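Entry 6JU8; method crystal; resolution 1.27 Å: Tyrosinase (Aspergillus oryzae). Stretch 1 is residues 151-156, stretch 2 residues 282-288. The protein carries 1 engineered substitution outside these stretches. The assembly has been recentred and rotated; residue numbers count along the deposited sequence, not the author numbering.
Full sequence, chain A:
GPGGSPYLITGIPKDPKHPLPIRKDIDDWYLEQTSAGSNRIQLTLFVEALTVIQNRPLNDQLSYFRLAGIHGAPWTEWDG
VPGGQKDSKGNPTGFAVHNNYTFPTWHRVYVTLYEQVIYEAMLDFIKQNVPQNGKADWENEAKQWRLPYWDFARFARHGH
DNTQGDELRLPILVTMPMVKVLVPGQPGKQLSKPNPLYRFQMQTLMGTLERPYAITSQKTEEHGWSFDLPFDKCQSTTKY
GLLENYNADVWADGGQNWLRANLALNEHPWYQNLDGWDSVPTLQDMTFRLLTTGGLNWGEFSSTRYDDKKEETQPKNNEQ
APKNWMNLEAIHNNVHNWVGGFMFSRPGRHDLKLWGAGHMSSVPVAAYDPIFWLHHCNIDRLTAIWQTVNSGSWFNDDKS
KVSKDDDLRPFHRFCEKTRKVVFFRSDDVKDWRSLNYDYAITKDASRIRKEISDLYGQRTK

Stretch 1, residues 151-156: DFARFA
Stretch 2 (282-288) TLQDMTF

A non-regular segment built around a tight turn packs against the start of a helix, and the contact is a small, mixed patch in which one side-chain-to-backbone hydrogen bond is joined by a phenylalanine-leucine contact. The segments lie at least 129 residues apart in sequence wherever they touch, and together they bury 316 Å².

Build stretch 1 as a type I turn from D151 to R154, with phi/psi of -67/-13 at F152 and -106/0 at A153. R154 N donates to D151 O at 3.3 Å, and D151, chi1 t, turns its carboxylate back so that OD1 accepts from A153 N at 3.2 Å. After the turn the chain extends through R154 (-102/133) and F155 (-63/133).

Stretch 2 enters its helix at L283. T282, chi1 p, is the N-cap: its OG1 accepts from D285 N at 3.0 Å, satisfying an amide that has no earlier helical carbonyl to bond. The helical ladder then begins with M286 N to T282 O at 2.8 Å and T287 N to L283 O at 3.1 Å.

Set the register by placing A153 CA 4.5 Å from Q284 CA. So close an approach suits alanine, whose CB points toward the helix and lies 3.5 Å from T287 OG1. L283 and T287, one helical turn apart, also point toward the turn. T287, chi1 m, donates from OG1 to L283 O at 2.9 Å, so its hydroxyl is satisfied within the helix while it packs against the turn.

Q284 supplies the polar pin. Its CA-to-CB bond points sideways, but chi1 and chi2 both t extend the chain, and chi3 of 96° orients the amide so that NE2 donates to A153 O at 2.9 Å with an angle of 160°. The same NE2 sits over one face of the F155 ring, while Q284 OE1 lies 3.5 Å from F155 CE2. F155, chi1 m, is partly exposed and lays one ring face against the glutamine amide nitrogen.

F152, chi1 p and chi2 67°, brings its ring to the other part of the patch. Its CD1 meets L283 CD2 at 3.9 Å, with leucine in the t, p rotamer, and its edge faces T287 OG1, 3.9 Å from CE1. The cost is F152 O, buried 3.5 Å from L283 CD2 without a polar partner. The CA-to-CB bond of R154 points away from the helix; chi1 to chi3 are all t, and NH1 is hydrogen-bonded elsewhere in the structure.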

# COMPACT_ATOMS: atom_id res chain seq x y z
N ASP A 151 17.41 -11.97 1.00
CA ASP A 151 18.71 -11.46 1.41
C ASP A 151 18.59 -9.99 1.79
O ASP A 151 18.77 -9.07 0.98
CB ASP A 151 19.78 -11.67 0.33
CG ASP A 151 21.17 -11.54 0.96
OD1 ASP A 151 21.31 -10.90 2.02
OD2 ASP A 151 22.11 -12.13 0.39
N PHE A 152 18.24 -9.76 3.05
CA PHE A 152 18.01 -8.40 3.55
C PHE A 152 19.29 -7.57 3.57
O PHE A 152 19.22 -6.34 3.74
CB PHE A 152 17.30 -8.39 4.91
CG PHE A 152 17.99 -9.18 6.00
CD1 PHE A 152 19.22 -8.78 6.50
CD2 PHE A 152 17.42 -10.35 6.50
CE1 PHE A 152 19.84 -9.53 7.51
CE2 PHE A 152 18.00 -11.09 7.52
CZ PHE A 152 19.24 -10.66 8.02
N ALA A 153 20.46 -8.19 3.43
CA ALA A 153 21.74 -7.51 3.52
C ALA A 153 22.41 -7.32 2.16
O ALA A 153 23.50 -6.74 2.11
CB ALA A 153 22.65 -8.27 4.47
N ARG A 154 21.80 -7.77 1.07
CA ARG A 154 22.36 -7.67 -0.26
C ARG A 154 21.68 -6.52 -1.01
O ARG A 154 20.46 -6.42 -1.01
CB ARG A 154 22.12 -8.98 -1.03
CG ARG A 154 22.77 -9.00 -2.42
CD ARG A 154 22.50 -10.37 -3.05
NE ARG A 154 23.14 -10.45 -4.35
CZ ARG A 154 22.81 -11.33 -5.30
NH1 ARG A 154 21.82 -12.18 -5.11
NH2 ARG A 154 23.46 -11.32 -6.45
N PHE A 155 22.44 -5.66 -1.67
CA PHE A 155 21.82 -4.59 -2.45
C PHE A 155 21.00 -5.19 -3.57
O PHE A 155 21.48 -6.09 -4.28
CB PHE A 155 22.93 -3.70 -3.04
CG PHE A 155 23.71 -2.96 -1.98
CD1 PHE A 155 23.08 -2.34 -0.90
CD2 PHE A 155 25.10 -2.87 -2.07
CE1 PHE A 155 23.83 -1.62 0.01
CE2 PHE A 155 25.85 -2.14 -1.16
CZ PHE A 155 25.21 -1.51 -0.11
N ALA A 156 19.76 -4.72 -3.76
CA ALA A 156 18.90 -5.20 -4.83
C ALA A 156 19.50 -4.88 -6.20
O ALA A 156 20.10 -3.82 -6.38
CB ALA A 156 17.54 -4.51 -4.75
N THR A 282 25.80 0.13 8.69
CA THR A 282 24.62 -0.19 7.89
C THR A 282 24.17 -1.64 8.15
O THR A 282 24.91 -2.42 8.78
CB THR A 282 24.93 -0.03 6.41
OG1 THR A 282 25.94 -1.00 6.05
CG2 THR A 282 25.46 1.36 6.07
N LEU A 283 22.97 -2.00 7.67
CA LEU A 283 22.55 -3.38 7.83
C LEU A 283 23.50 -4.32 7.09
O LEU A 283 23.78 -5.41 7.60
CB LEU A 283 21.10 -3.56 7.39
CG LEU A 283 20.54 -4.99 7.40
CD1 LEU A 283 20.66 -5.67 8.76
CD2 LEU A 283 19.08 -4.95 6.93
N GLN A 284 23.99 -3.93 5.90
CA GLN A 284 24.91 -4.84 5.21
C GLN A 284 26.20 -5.01 6.01
O GLN A 284 26.74 -6.12 6.14
CB GLN A 284 25.22 -4.33 3.80
CG GLN A 284 26.17 -5.23 3.03
CD GLN A 284 26.34 -4.75 1.60
OE1 GLN A 284 27.30 -4.05 1.33
NE2 GLN A 284 25.41 -5.09 0.72
N ASP A 285 26.74 -3.89 6.50
CA ASP A 285 28.00 -4.02 7.24
C ASP A 285 27.82 -4.79 8.54
O ASP A 285 28.70 -5.56 8.95
CB ASP A 285 28.60 -2.63 7.50
CG ASP A 285 29.99 -2.79 8.11
OD1 ASP A 285 30.82 -3.54 7.55
OD2 ASP A 285 30.25 -2.14 9.12
N MET A 286 26.68 -4.57 9.21
CA MET A 286 26.46 -5.32 10.46
C MET A 286 26.43 -6.81 10.18
O MET A 286 26.95 -7.64 10.96
CB MET A 286 25.16 -4.87 11.14
CG MET A 286 25.07 -5.31 12.58
SD MET A 286 26.16 -4.37 13.66
CE MET A 286 25.08 -2.96 14.00
N THR A 287 25.83 -7.20 9.06
CA THR A 287 25.74 -8.60 8.65
C THR A 287 27.12 -9.12 8.30
O THR A 287 27.54 -10.25 8.67
CB THR A 287 24.75 -8.72 7.47
OG1 THR A 287 23.46 -8.28 7.92
CG2 THR A 287 24.61 -10.18 7.06
N PHE A 288 27.91 -8.35 7.56
CA PHE A 288 29.31 -8.69 7.29
C PHE A 288 30.09 -8.94 8.57
O PHE A 288 30.81 -9.94 8.68
CB PHE A 288 29.95 -7.57 6.48
CG PHE A 288 31.39 -7.85 6.10
CD1 PHE A 288 31.74 -8.77 5.13
CD2 PHE A 288 32.40 -7.18 6.78
CE1 PHE A 288 33.07 -9.03 4.82
CE2 PHE A 288 33.72 -7.41 6.44
CZ PHE A 288 34.08 -8.32 5.45